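Local structure of 5-carboxymethyl-2-hydroxymuconate semialdehyde dehydrogenase (Thermus thermophilus, 2D4E) at residues E105-E110 and I120-V125; S299-R304 and T342-L347; E375-S380 and Y391-V396. The protein probably oxidises 5-carboxymethyl-2-hydroxymuconate semialdehyde to the corresponding carboxylic acid, using NAD as hydride acceptor, as a member of the aldehyde dehydrogenase family. All blocks are in the same frame, centred on the assembly; numbering follows the deposited sequence.

Interaction 1: E105-E110 and I120-V125; sequences ELAVME and IVRAQV
Helices 103-114 and 118-136 pack obliquely antiparallel here, their local axes at 131° and 8.4 Å apart at closest approach. The contact is almost wholly apolar and centres on Ala107, whose methyl group points at the second helix. Its CB lies 3.9 Å from CA of Arg122, so the small side chain lets the backbones come close. Two valines one turn apart sit to its sides. Val125 directs CG2, the branch beside its own backbone N, at the Leu106-Ala107 end of segment 105-110, 3.8 Å from the backbone N of Ala107 and 3.9 Å from CB of Leu106. Val121 uses its other branch: CG1, anti to the backbone N, stands 3.4 Å from the carbonyl O of Ala107. Glu110 crosses Val121 obliquely, its CB 3.7 Å from CG1 of that valine. Leu106 also touches Lys207 and Ile211 of helix 203-214.

Polar ends are directed away from this interface. Glu110 CG is anti to the backbone N and its extended chain carries the buried carboxylate past Val121, where OE2 bonds to the backbone N of Leu176 in helix 175-188. Arg122 bends at chi2, laying its aliphatic CD against the methyl of Ala107 at 4.0 Å; its NE makes a weak, long ion pair with Asp104.

Joined by the short link between them, the two helices form an alpha-helical hairpin, and the first of them also carries Asp113 of a sodium site.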
ATOM      1  N   GLU C 105     -13.613  -9.455 -37.545  1.00 21.91           N
ATOM      2  CA  GLU C 105     -14.413  -8.335 -38.033  1.00 20.41           C
ATOM      3  C   GLU C 105     -13.843  -7.002 -37.539  1.00 23.36           C
ATOM      4  O   GLU C 105     -13.691  -6.058 -38.319  1.00 18.79           O
ATOM      5  CB  GLU C 105     -15.860  -8.467 -37.551  1.00 24.44           C
ATOM      6  CG  GLU C 105     -16.569  -9.743 -37.974  1.00 38.22           C
ATOM      7  CD  GLU C 105     -17.707 -10.110 -37.023  1.00 43.34           C
ATOM      8  OE1 GLU C 105     -18.526  -9.228 -36.689  1.00 43.35           O
ATOM      9  OE2 GLU C 105     -17.783 -11.284 -36.606  1.00 50.19           O
ATOM     10  N   LEU C 106     -13.548  -6.930 -36.238  1.00 19.48           N
ATOM     11  CA  LEU C 106     -13.001  -5.717 -35.624  1.00 21.90           C
ATOM     12  C   LEU C 106     -11.669  -5.307 -36.260  1.00 19.52           C
ATOM     13  O   LEU C 106     -11.439  -4.131 -36.557  1.00 21.19           O
ATOM     14  CB  LEU C 106     -12.824  -5.925 -34.107  1.00 14.71           C
ATOM     15  CG  LEU C 106     -14.118  -5.930 -33.264  1.00 19.68           C
ATOM     16  CD1 LEU C 106     -13.864  -6.520 -31.884  1.00 11.69           C
ATOM     17  CD2 LEU C 106     -14.651  -4.503 -33.149  1.00 13.35           C
ATOM     18  N   ALA C 107     -10.796  -6.282 -36.474  1.00 19.89           N
ATOM     19  CA  ALA C 107      -9.500  -6.012 -37.074  1.00 19.08           C
ATOM     20  C   ALA C 107      -9.666  -5.450 -38.477  1.00 18.98           C
ATOM     21  O   ALA C 107      -9.091  -4.419 -38.816  1.00 21.88           O
ATOM     22  CB  ALA C 107      -8.672  -7.285 -37.117  1.00 17.44           C
ATOM     23  N   VAL C 108     -10.459  -6.127 -39.298  1.00 17.83           N
ATOM     24  CA  VAL C 108     -10.676  -5.674 -40.665  1.00 18.27           C
ATOM     25  C   VAL C 108     -11.312  -4.291 -40.702  1.00 19.59           C
ATOM     26  O   VAL C 108     -10.887  -3.414 -41.456  1.00 18.80           O
ATOM     27  CB  VAL C 108     -11.573  -6.660 -41.447  1.00 19.85           C
ATOM     28  CG1 VAL C 108     -11.897  -6.088 -42.818  1.00 21.32           C
ATOM     29  CG2 VAL C 108     -10.865  -8.006 -41.592  1.00 18.04           C
ATOM     30  N   MET C 109     -12.332  -4.100 -39.879  1.00 17.22           N
ATOM     31  CA  MET C 109     -13.030  -2.828 -39.832  1.00 21.02           C
ATOM     32  C   MET C 109     -12.081  -1.668 -39.523  1.00 17.45           C
ATOM     33  O   MET C 109     -12.019  -0.684 -40.265  1.00 19.26           O
ATOM     34  CB  MET C 109     -14.133  -2.888 -38.777  1.00 22.03           C
ATOM     35  CG  MET C 109     -15.030  -1.677 -38.755  1.00 26.79           C
ATOM     36  SD  MET C 109     -16.387  -1.913 -37.600  1.00 31.95           S
ATOM     37  CE  MET C 109     -17.273  -3.238 -38.405  1.00 22.76           C
ATOM     38  N   GLU C 110     -11.338  -1.788 -38.428  1.00 14.11           N
ATOM     39  CA  GLU C 110     -10.421  -0.726 -38.041  1.00 19.70           C
ATOM     40  C   GLU C 110      -9.282  -0.569 -39.046  1.00 18.59           C
ATOM     41  O   GLU C 110      -8.786   0.537 -39.268  1.00 16.11           O
ATOM     42  CB  GLU C 110      -9.873  -0.994 -36.637  1.00 19.75           C
ATOM     43  CG  GLU C 110      -8.833   0.014 -36.178  1.00 21.78           C
ATOM     44  CD  GLU C 110      -8.707   0.080 -34.665  1.00 29.51           C
ATOM     45  OE1 GLU C 110      -7.650   0.533 -34.180  1.00 31.36           O
ATOM     46  OE2 GLU C 110      -9.666  -0.310 -33.964  1.00 22.96           O
ATOM     47  N   ILE C 120      -1.184  -5.894 -37.305  1.00 19.55           N
ATOM     48  CA  ILE C 120      -0.991  -5.038 -36.146  1.00 20.72           C
ATOM     49  C   ILE C 120      -2.348  -4.707 -35.523  1.00 18.05           C
ATOM     50  O   ILE C 120      -2.499  -4.711 -34.305  1.00 19.92           O
ATOM     51  CB  ILE C 120      -0.239  -3.743 -36.529  1.00 23.69           C
ATOM     52  CG1 ILE C 120       1.187  -4.089 -36.968  1.00 27.25           C
ATOM     53  CG2 ILE C 120      -0.186  -2.792 -35.347  1.00 26.95           C
ATOM     54  CD1 ILE C 120       2.003  -4.840 -35.926  1.00 29.32           C
ATOM     55  N   VAL C 121      -3.342  -4.438 -36.362  1.00 18.59           N
ATOM     56  CA  VAL C 121      -4.670  -4.135 -35.854  1.00 21.28           C
ATOM     57  C   VAL C 121      -5.244  -5.368 -35.163  1.00 24.79           C
ATOM     58  O   VAL C 121      -5.960  -5.252 -34.167  1.00 20.54           O
ATOM     59  CB  VAL C 121      -5.643  -3.711 -36.978  1.00 19.91           C
ATOM     60  CG1 VAL C 121      -7.011  -3.392 -36.374  1.00 16.98           C
ATOM     61  CG2 VAL C 121      -5.090  -2.489 -37.730  1.00  8.78           C
ATOM     62  N   ARG C 122      -4.922  -6.549 -35.684  1.00 19.86           N
ATOM     63  CA  ARG C 122      -5.435  -7.773 -35.089  1.00 20.19           C
ATOM     64  C   ARG C 122      -4.872  -7.940 -33.688  1.00 23.57           C
ATOM     65  O   ARG C 122      -5.593  -8.330 -32.770  1.00 22.86           O
ATOM     66  CB  ARG C 122      -5.083  -8.996 -35.944  1.00 20.85           C
ATOM     67  CG  ARG C 122      -5.565 -10.322 -35.343  1.00 19.59           C
ATOM     68  CD  ARG C 122      -7.090 -10.372 -35.215  1.00 24.54           C
ATOM     69  NE  ARG C 122      -7.550 -11.605 -34.582  1.00 27.12           N
ATOM     70  CZ  ARG C 122      -7.453 -11.865 -33.281  1.00 27.94           C
ATOM     71  NH1 ARG C 122      -6.912 -10.974 -32.462  1.00 23.77           N
ATOM     72  NH2 ARG C 122      -7.898 -13.019 -32.801  1.00 24.79           N
ATOM     73  N   ALA C 123      -3.583  -7.647 -33.526  1.00 24.29           N
ATOM     74  CA  ALA C 123      -2.941  -7.752 -32.220  1.00 26.14           C
ATOM     75  C   ALA C 123      -3.561  -6.729 -31.268  1.00 26.05           C
ATOM     76  O   ALA C 123      -3.646  -6.961 -30.061  1.00 29.94           O
ATOM     77  CB  ALA C 123      -1.439  -7.507 -32.346  1.00 19.24           C
ATOM     78  N   GLN C 124      -3.990  -5.597 -31.819  1.00 23.85           N
ATOM     79  CA  GLN C 124      -4.609  -4.541 -31.022  1.00 25.90           C
ATOM     80  C   GLN C 124      -5.978  -4.983 -30.507  1.00 24.81           C
ATOM     81  O   GLN C 124      -6.411  -4.560 -29.434  1.00 25.42           O
ATOM     82  CB  GLN C 124      -4.745  -3.266 -31.854  1.00 27.98           C
ATOM     83  CG  GLN C 124      -3.413  -2.642 -32.213  1.00 37.67           C
ATOM     84  CD  GLN C 124      -2.952  -1.653 -31.176  1.00 40.40           C
ATOM     85  OE1 GLN C 124      -3.427  -0.518 -31.136  1.00 45.36           O
ATOM     86  NE2 GLN C 124      -2.036  -2.078 -30.316  1.00 44.31           N
ATOM     87  N   VAL C 125      -6.659  -5.832 -31.275  1.00 22.58           N
ATOM     88  CA  VAL C 125      -7.960  -6.336 -30.850  1.00 19.49           C
ATOM     89  C   VAL C 125      -7.724  -7.214 -29.628  1.00 18.34           C
ATOM     90  O   VAL C 125      -8.505  -7.200 -28.682  1.00 22.49           O
ATOM     91  CB  VAL C 125      -8.646  -7.176 -31.945  1.00 20.09           C
ATOM     92  CG1 VAL C 125      -9.891  -7.850 -31.380  1.00 17.42           C
ATOM     93  CG2 VAL C 125      -9.025  -6.286 -33.119  1.00 18.43           C
TER

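Interaction 2: S299-R304 and T342-L347; sequences SFNGER and TEVGPL
Residues 299-304 match the start of the signature sequence around the catalytic cysteine of aldehyde dehydrogenases, and here that loop is fastened to 342-347, the loop leading into helix 350-365. Phe300, Asn301 and Gly302 all have positive phi, a left-handed turn that presents Asn301 to its partner. With CG anti to the carbonyl carbon (chi1 -55°), the carboxamide of Asn301 extends across to Gly345, whose backbone N donates to OD1 over 2.7 Å. The bond is nearly straight at hydrogen (164°), yet the donor stands above the carbonyl plane, 54° out of it. ND2 on the other side of the amide bonds to the carbonyl O of Gly115, so both ends of the group are gripped. An alanine here would lose both side-chain bonds and would probably loosen the tie between the two loops. Water 1 adds a backbone link, accepting from N of Asn301 at 2.7 Å and lying 2.8 Å from O of Glu343.

Glu303 also has CG anti to the carbonyl carbon, and its extended chain crosses Leu347 obliquely. OE2 lies 3.4 Å from CD2 of Leu347 and bonds to the backbone N of Ile348. The carbonyl O of Glu303 accepts from ND2 of Asn173, which is probably the oxyanion-hole asparagine of the family. At the far end of the turn, Arg304 folds back so that CB of Phe300 lies over the centre of one guanidinium face, while NH2 donates to OG of Ser299 at 2.7 Å. Water 2 bridges the buried carboxylate to the neighbouring loop, 2.6 Å from OE1 of Glu303 and 2.7 Å from O of Pro346.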
ATOM      1  N   SER C 299       6.971   2.193 -36.801  1.00 17.44           N
ATOM      2  CA  SER C 299       5.857   1.259 -36.658  1.00 19.73           C
ATOM      3  C   SER C 299       4.565   2.069 -36.509  1.00 22.94           C
ATOM      4  O   SER C 299       4.606   3.263 -36.195  1.00 22.76           O
ATOM      5  CB  SER C 299       6.045   0.368 -35.429  1.00 21.44           C
ATOM      6  OG  SER C 299       5.945   1.133 -34.243  1.00 22.78           O
ATOM      7  N   PHE C 300       3.427   1.417 -36.735  1.00 19.18           N
ATOM      8  CA  PHE C 300       2.121   2.065 -36.631  1.00 19.85           C
ATOM      9  C   PHE C 300       2.046   3.312 -37.527  1.00 22.51           C
ATOM     10  O   PHE C 300       1.406   4.317 -37.185  1.00 14.92           O
ATOM     11  CB  PHE C 300       1.834   2.427 -35.165  1.00 20.53           C
ATOM     12  CG  PHE C 300       0.388   2.237 -34.763  1.00 26.24           C
ATOM     13  CD1 PHE C 300      -0.497   3.312 -34.745  1.00 23.07           C
ATOM     14  CD2 PHE C 300      -0.093   0.970 -34.431  1.00 28.99           C
ATOM     15  CE1 PHE C 300      -1.841   3.129 -34.402  1.00 25.78           C
ATOM     16  CE2 PHE C 300      -1.439   0.776 -34.086  1.00 28.57           C
ATOM     17  CZ  PHE C 300      -2.314   1.860 -34.075  1.00 23.79           C
ATOM     18  N   ASN C 301       2.704   3.220 -38.683  1.00 19.19           N
ATOM     19  CA  ASN C 301       2.756   4.298 -39.672  1.00 17.67           C
ATOM     20  C   ASN C 301       3.180   5.625 -39.064  1.00 17.67           C
ATOM     21  O   ASN C 301       2.791   6.678 -39.558  1.00 23.93           O
ATOM     22  CB  ASN C 301       1.395   4.492 -40.363  1.00 19.88           C
ATOM     23  CG  ASN C 301       0.866   3.219 -41.000  1.00 21.25           C
ATOM     24  OD1 ASN C 301       1.615   2.268 -41.227  1.00 24.09           O
ATOM     25  ND2 ASN C 301      -0.430   3.200 -41.299  1.00 16.91           N
ATOM     26  N   GLY C 302       3.973   5.579 -37.999  1.00 16.56           N
ATOM     27  CA  GLY C 302       4.420   6.809 -37.362  1.00 16.91           C
ATOM     28  C   GLY C 302       3.330   7.554 -36.604  1.00 17.93           C
ATOM     29  O   GLY C 302       3.576   8.616 -36.038  1.00 22.05           O
ATOM     30  N   GLU C 303       2.126   6.995 -36.577  1.00 17.16           N
ATOM     31  CA  GLU C 303       1.006   7.630 -35.887  1.00 22.70           C
ATOM     32  C   GLU C 303       0.790   7.041 -34.488  1.00 20.60           C
ATOM     33  O   GLU C 303      -0.304   6.610 -34.128  1.00 21.05           O
ATOM     34  CB  GLU C 303      -0.250   7.493 -36.751  1.00 19.03           C
ATOM     35  CG  GLU C 303      -0.036   8.047 -38.157  1.00 20.16           C
ATOM     36  CD  GLU C 303      -1.151   7.692 -39.125  1.00 17.19           C
ATOM     37  OE1 GLU C 303      -1.514   6.500 -39.219  1.00 19.79           O
ATOM     38  OE2 GLU C 303      -1.653   8.603 -39.805  1.00 18.60           O
ATOM     39  N   ARG C 304       1.866   7.035 -33.708  1.00 25.43           N
ATOM     40  CA  ARG C 304       1.854   6.516 -32.347  1.00 22.75           C
ATOM     41  C   ARG C 304       2.267   7.644 -31.403  1.00 25.19           C
ATOM     42  O   ARG C 304       3.274   8.319 -31.629  1.00 19.96           O
ATOM     43  CB  ARG C 304       2.829   5.344 -32.240  1.00 25.87           C
ATOM     44  CG  ARG C 304       2.872   4.690 -30.873  1.00 38.91           C
ATOM     45  CD  ARG C 304       2.400   3.251 -30.926  1.00 45.15           C
ATOM     46  NE  ARG C 304       3.353   2.361 -31.588  1.00 48.30           N
ATOM     47  CZ  ARG C 304       3.094   1.086 -31.870  1.00 48.63           C
ATOM     48  NH1 ARG C 304       1.915   0.566 -31.550  1.00 47.25           N
ATOM     49  NH2 ARG C 304       4.001   0.335 -32.477  1.00 42.84           N
ATOM     50  N   THR C 342       3.455  -5.522 -46.306  1.00 21.21           N
ATOM     51  CA  THR C 342       3.521  -4.116 -45.918  1.00 20.92           C
ATOM     52  C   THR C 342       4.027  -3.889 -44.494  1.00 21.76           C
ATOM     53  O   THR C 342       3.660  -4.620 -43.575  1.00 20.93           O
ATOM     54  CB  THR C 342       2.134  -3.457 -46.032  1.00 18.29           C
ATOM     55  OG1 THR C 342       1.657  -3.573 -47.379  1.00 19.59           O
ATOM     56  CG2 THR C 342       2.205  -1.982 -45.629  1.00 14.73           C
ATOM     57  N   GLU C 343       4.868  -2.871 -44.317  1.00 20.46           N
ATOM     58  CA  GLU C 343       5.383  -2.531 -42.995  1.00 24.36           C
ATOM     59  C   GLU C 343       4.844  -1.156 -42.624  1.00 24.39           C
ATOM     60  O   GLU C 343       4.517  -0.893 -41.465  1.00 32.17           O
ATOM     61  CB  GLU C 343       6.915  -2.523 -42.983  1.00 17.42           C
ATOM     62  CG  GLU C 343       7.536  -3.898 -43.211  1.00 23.05           C
ATOM     63  CD  GLU C 343       9.050  -3.865 -43.196  1.00 24.26           C
ATOM     64  OE1 GLU C 343       9.651  -4.401 -42.242  1.00 27.51           O
ATOM     65  OE2 GLU C 343       9.638  -3.293 -44.136  1.00 25.94           O
ATOM     66  N   VAL C 344       4.753  -0.280 -43.618  1.00 22.91           N
ATOM     67  CA  VAL C 344       4.224   1.062 -43.413  1.00 20.19           C
ATOM     68  C   VAL C 344       3.080   1.309 -44.389  1.00 20.30           C
ATOM     69  O   VAL C 344       3.243   1.187 -45.605  1.00 16.78           O
ATOM     70  CB  VAL C 344       5.316   2.148 -43.607  1.00 18.86           C
ATOM     71  CG1 VAL C 344       4.673   3.520 -43.782  1.00 15.53           C
ATOM     72  CG2 VAL C 344       6.236   2.172 -42.399  1.00 15.46           C
ATOM     73  N   GLY C 345       1.918   1.640 -43.837  1.00 19.77           N
ATOM     74  CA  GLY C 345       0.748   1.906 -44.650  1.00 16.16           C
ATOM     75  C   GLY C 345       0.526   3.393 -44.843  1.00 17.75           C
ATOM     76  O   GLY C 345       1.431   4.192 -44.607  1.00 20.69           O
ATOM     77  N   PRO C 346      -0.679   3.796 -45.272  1.00 17.59           N
ATOM     78  CA  PRO C 346      -1.020   5.198 -45.503  1.00 17.39           C
ATOM     79  C   PRO C 346      -1.473   5.927 -44.242  1.00 20.28           C
ATOM     80  O   PRO C 346      -1.919   5.303 -43.276  1.00 17.50           O
ATOM     81  CB  PRO C 346      -2.138   5.102 -46.520  1.00 20.40           C
ATOM     82  CG  PRO C 346      -2.898   3.907 -46.016  1.00 19.61           C
ATOM     83  CD  PRO C 346      -1.798   2.915 -45.659  1.00 15.83           C
ATOM     84  N   LEU C 347      -1.355   7.250 -44.267  1.00 14.40           N
ATOM     85  CA  LEU C 347      -1.777   8.068 -43.148  1.00 17.68           C
ATOM     86  C   LEU C 347      -3.297   8.141 -43.175  1.00 21.74           C
ATOM     87  O   LEU C 347      -3.931   7.881 -44.204  1.00 21.06           O
ATOM     88  CB  LEU C 347      -1.149   9.462 -43.231  1.00 16.62           C
ATOM     89  CG  LEU C 347       0.382   9.426 -43.245  1.00 16.80           C
ATOM     90  CD1 LEU C 347       0.938  10.832 -43.155  1.00 17.28           C
ATOM     91  CD2 LEU C 347       0.882   8.585 -42.066  1.00 21.11           C
TER
HETATM   92  O   HOH W   1       4.000   1.052 -39.571  1.00 30.56           O
HETATM   93  O   HOH W   2      -3.262   5.749 -41.014  1.00 17.54           O

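Interaction 3: E375-S380 and Y391-V396; sequences ERAKTS and YLLPTV
Glu375 and Leu393 lie side by side and point the same way, CG of the glutamate 3.9 Å from CD1 of the leucine. The other leucine methyl turns to Ala377, whose CB is 3.6 Å from CD2 of Leu393. On its other flank the same CB meets CB of Tyr391 at 3.8 Å, while the tyrosine ring leads away from 375-380 to Pro346. Leu392 starts away from the partner chain, but with CG anti to the backbone N its CD1 comes back to 3.4 Å from O of Glu375; the side chain also packs on helix 350-365.

The backbones form a single beta bridge, Arg376 with Leu392. Leu393 N donates to Glu375 O at 3.2 Å, in the carbonyl plane, and Ala377 N to Tyr391 O at 3.0 Å, from above it. The extended Arg376 reaches toward the Tyr391 end of 391-396, where water 3 accepts from NH1 at 3.0 Å, at the guanidinium edge and in its plane.

The contact therefore rests on main-chain pairing with apolar cover, just ahead of strand 395-398, while the charged side chains of the exposed Glu375 and Arg376 lie at its outer side.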
ATOM      1  N   GLU C 375       8.632  12.972 -48.804  1.00 21.09           N
ATOM      2  CA  GLU C 375       7.618  13.185 -49.834  1.00 23.47           C
ATOM      3  C   GLU C 375       6.721  11.955 -49.949  1.00 19.95           C
ATOM      4  O   GLU C 375       7.020  10.908 -49.377  1.00 18.35           O
ATOM      5  CB  GLU C 375       8.294  13.457 -51.182  1.00 24.35           C
ATOM      6  CG  GLU C 375       9.066  12.266 -51.730  1.00 30.75           C
ATOM      7  CD  GLU C 375       9.817  12.582 -53.016  1.00 35.76           C
ATOM      8  OE1 GLU C 375       9.246  13.247 -53.908  1.00 41.17           O
ATOM      9  OE2 GLU C 375      10.979  12.151 -53.143  1.00 38.64           O
ATOM     10  N   ARG C 376       5.625  12.091 -50.688  1.00 20.58           N
ATOM     11  CA  ARG C 376       4.691  10.994 -50.891  1.00 24.27           C
ATOM     12  C   ARG C 376       5.379   9.770 -51.464  1.00 24.79           C
ATOM     13  O   ARG C 376       6.367   9.879 -52.193  1.00 23.74           O
ATOM     14  CB  ARG C 376       3.599  11.386 -51.880  1.00 28.71           C
ATOM     15  CG  ARG C 376       2.487  12.242 -51.350  1.00 33.53           C
ATOM     16  CD  ARG C 376       1.613  12.649 -52.520  1.00 38.68           C
ATOM     17  NE  ARG C 376       0.393  13.329 -52.108  1.00 37.94           N
ATOM     18  CZ  ARG C 376      -0.750  12.711 -51.837  1.00 36.95           C
ATOM     19  NH1 ARG C 376      -0.840  11.389 -51.930  1.00 29.42           N
ATOM     20  NH2 ARG C 376      -1.807  13.427 -51.481  1.00 43.63           N
ATOM     21  N   ALA C 377       4.840   8.604 -51.137  1.00 26.11           N
ATOM     22  CA  ALA C 377       5.361   7.356 -51.672  1.00 23.72           C
ATOM     23  C   ALA C 377       4.591   7.206 -52.981  1.00 27.07           C
ATOM     24  O   ALA C 377       3.361   7.229 -52.980  1.00 29.11           O
ATOM     25  CB  ALA C 377       5.041   6.203 -50.730  1.00 21.29           C
ATOM     26  N   LYS C 378       5.306   7.075 -54.092  1.00 30.23           N
ATOM     27  CA  LYS C 378       4.657   6.949 -55.396  1.00 33.82           C
ATOM     28  C   LYS C 378       4.275   5.509 -55.712  1.00 30.90           C
ATOM     29  O   LYS C 378       3.175   5.234 -56.193  1.00 26.14           O
ATOM     30  CB  LYS C 378       5.591   7.445 -56.508  1.00 37.90           C
ATOM     31  CG  LYS C 378       6.045   8.891 -56.399  1.00 45.87           C
ATOM     32  CD  LYS C 378       7.091   9.183 -57.476  1.00 54.26           C
ATOM     33  CE  LYS C 378       7.545  10.638 -57.471  1.00 57.31           C
ATOM     34  NZ  LYS C 378       6.457  11.578 -57.878  1.00 61.15           N
ATOM     35  N   THR C 379       5.207   4.603 -55.432  1.00 28.36           N
ATOM     36  CA  THR C 379       5.044   3.189 -55.721  1.00 30.71           C
ATOM     37  C   THR C 379       5.184   2.305 -54.486  1.00 28.00           C
ATOM     38  O   THR C 379       6.034   2.552 -53.630  1.00 24.73           O
ATOM     39  CB  THR C 379       6.101   2.747 -56.739  1.00 31.64           C
ATOM     40  OG1 THR C 379       6.185   3.722 -57.783  1.00 39.47           O
ATOM     41  CG2 THR C 379       5.739   1.409 -57.335  1.00 34.65           C
ATOM     42  N   SER C 380       4.362   1.263 -54.409  1.00 24.26           N
ATOM     43  CA  SER C 380       4.419   0.351 -53.278  1.00 24.21           C
ATOM     44  C   SER C 380       5.595  -0.585 -53.483  1.00 25.29           C
ATOM     45  O   SER C 380       6.227  -0.583 -54.541  1.00 27.00           O
ATOM     46  CB  SER C 380       3.141  -0.480 -53.177  1.00 24.69           C
ATOM     47  OG  SER C 380       3.149  -1.539 -54.123  1.00 29.91           O
ATOM     48  N   TYR C 391      -0.093   7.879 -48.674  1.00 20.51           N
ATOM     49  CA  TYR C 391       1.195   7.281 -48.340  1.00 17.81           C
ATOM     50  C   TYR C 391       2.374   8.245 -48.283  1.00 23.46           C
ATOM     51  O   TYR C 391       2.627   9.008 -49.221  1.00 22.80           O
ATOM     52  CB  TYR C 391       1.528   6.157 -49.325  1.00 16.42           C
ATOM     53  CG  TYR C 391       0.546   5.002 -49.324  1.00 22.19           C
ATOM     54  CD1 TYR C 391      -0.607   5.030 -50.121  1.00 17.61           C
ATOM     55  CD2 TYR C 391       0.770   3.879 -48.533  1.00 14.45           C
ATOM     56  CE1 TYR C 391      -1.508   3.958 -50.127  1.00 17.20           C
ATOM     57  CE2 TYR C 391      -0.121   2.807 -48.533  1.00 20.23           C
ATOM     58  CZ  TYR C 391      -1.255   2.850 -49.327  1.00 18.40           C
ATOM     59  OH  TYR C 391      -2.134   1.787 -49.301  1.00 21.07           O
ATOM     60  N   LEU C 392       3.098   8.193 -47.172  1.00 21.35           N
ATOM     61  CA  LEU C 392       4.271   9.032 -46.988  1.00 22.43           C
ATOM     62  C   LEU C 392       5.468   8.114 -46.801  1.00 19.84           C
ATOM     63  O   LEU C 392       5.382   7.102 -46.104  1.00 19.82           O
ATOM     64  CB  LEU C 392       4.129   9.924 -45.751  1.00 20.00           C
ATOM     65  CG  LEU C 392       5.337  10.853 -45.548  1.00 24.63           C
ATOM     66  CD1 LEU C 392       5.310  11.960 -46.605  1.00 22.54           C
ATOM     67  CD2 LEU C 392       5.320  11.452 -44.153  1.00 21.09           C
ATOM     68  N   LEU C 393       6.579   8.459 -47.435  1.00 18.99           N
ATOM     69  CA  LEU C 393       7.787   7.661 -47.304  1.00 18.28           C
ATOM     70  C   LEU C 393       8.393   7.870 -45.917  1.00 20.65           C
ATOM     71  O   LEU C 393       8.377   8.985 -45.382  1.00 19.97           O
ATOM     72  CB  LEU C 393       8.810   8.064 -48.365  1.00 18.90           C
ATOM     73  CG  LEU C 393       8.537   7.762 -49.837  1.00 19.95           C
ATOM     74  CD1 LEU C 393       9.562   8.500 -50.689  1.00 19.31           C
ATOM     75  CD2 LEU C 393       8.613   6.258 -50.083  1.00 17.47           C
ATOM     76  N   PRO C 394       8.902   6.793 -45.299  1.00 20.41           N
ATOM     77  CA  PRO C 394       9.510   6.967 -43.978  1.00 15.28           C
ATOM     78  C   PRO C 394      10.566   8.060 -44.176  1.00 21.44           C
ATOM     79  O   PRO C 394      11.347   8.014 -45.129  1.00 19.69           O
ATOM     80  CB  PRO C 394      10.099   5.592 -43.708  1.00 14.91           C
ATOM     81  CG  PRO C 394       9.039   4.688 -44.288  1.00 13.56           C
ATOM     82  CD  PRO C 394       8.722   5.358 -45.613  1.00 15.70           C
ATOM     83  N   THR C 395      10.579   9.040 -43.280  1.00 22.76           N
ATOM     84  CA  THR C 395      11.473  10.191 -43.392  1.00 19.13           C
ATOM     85  C   THR C 395      12.446  10.395 -42.229  1.00 20.94           C
ATOM     86  O   THR C 395      12.077  10.249 -41.067  1.00 18.82           O
ATOM     87  CB  THR C 395      10.615  11.469 -43.565  1.00 21.18           C
ATOM     88  OG1 THR C 395       9.736  11.294 -44.684  1.00 14.56           O
ATOM     89  CG2 THR C 395      11.491  12.706 -43.793  1.00 23.24           C
ATOM     90  N   VAL C 396      13.688  10.746 -42.554  1.00 20.47           N
ATOM     91  CA  VAL C 396      14.718  10.991 -41.548  1.00 19.27           C
ATOM     92  C   VAL C 396      15.459  12.293 -41.829  1.00 23.51           C
ATOM     93  O   VAL C 396      15.949  12.511 -42.941  1.00 23.35           O
ATOM     94  CB  VAL C 396      15.791   9.865 -41.509  1.00 21.10           C
ATOM     95  CG1 VAL C 396      16.829  10.184 -40.436  1.00 15.84           C
ATOM     96  CG2 VAL C 396      15.153   8.522 -41.237  1.00 14.35           C
TER
HETATM   97  O   HOH W   3       0.387   8.695 -51.950  1.00 31.14           O

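Overall arrangement
The three contacts follow one another along the chain, each closing before the next opens. The centres of interactions 1 and 2 lie 14 Å apart, and those of 2 and 3 lie 11 Å apart. Phe300 of interaction 2 packs on Ile120 and Gln124 of helix 118-136, joining it to the helical hairpin. On its other side, Pro346 rests against the ring of Tyr391 of interaction 3. Interactions 1 and 3 do not touch. Helix 350-365 covers both 2 and 3, and the loop 299-304 and residues 391-394 lead to strands 310-314 and 395-398 of the same mixed sheet. The probable catalytic loop is thus held between the hairpin and this sheet's edge region.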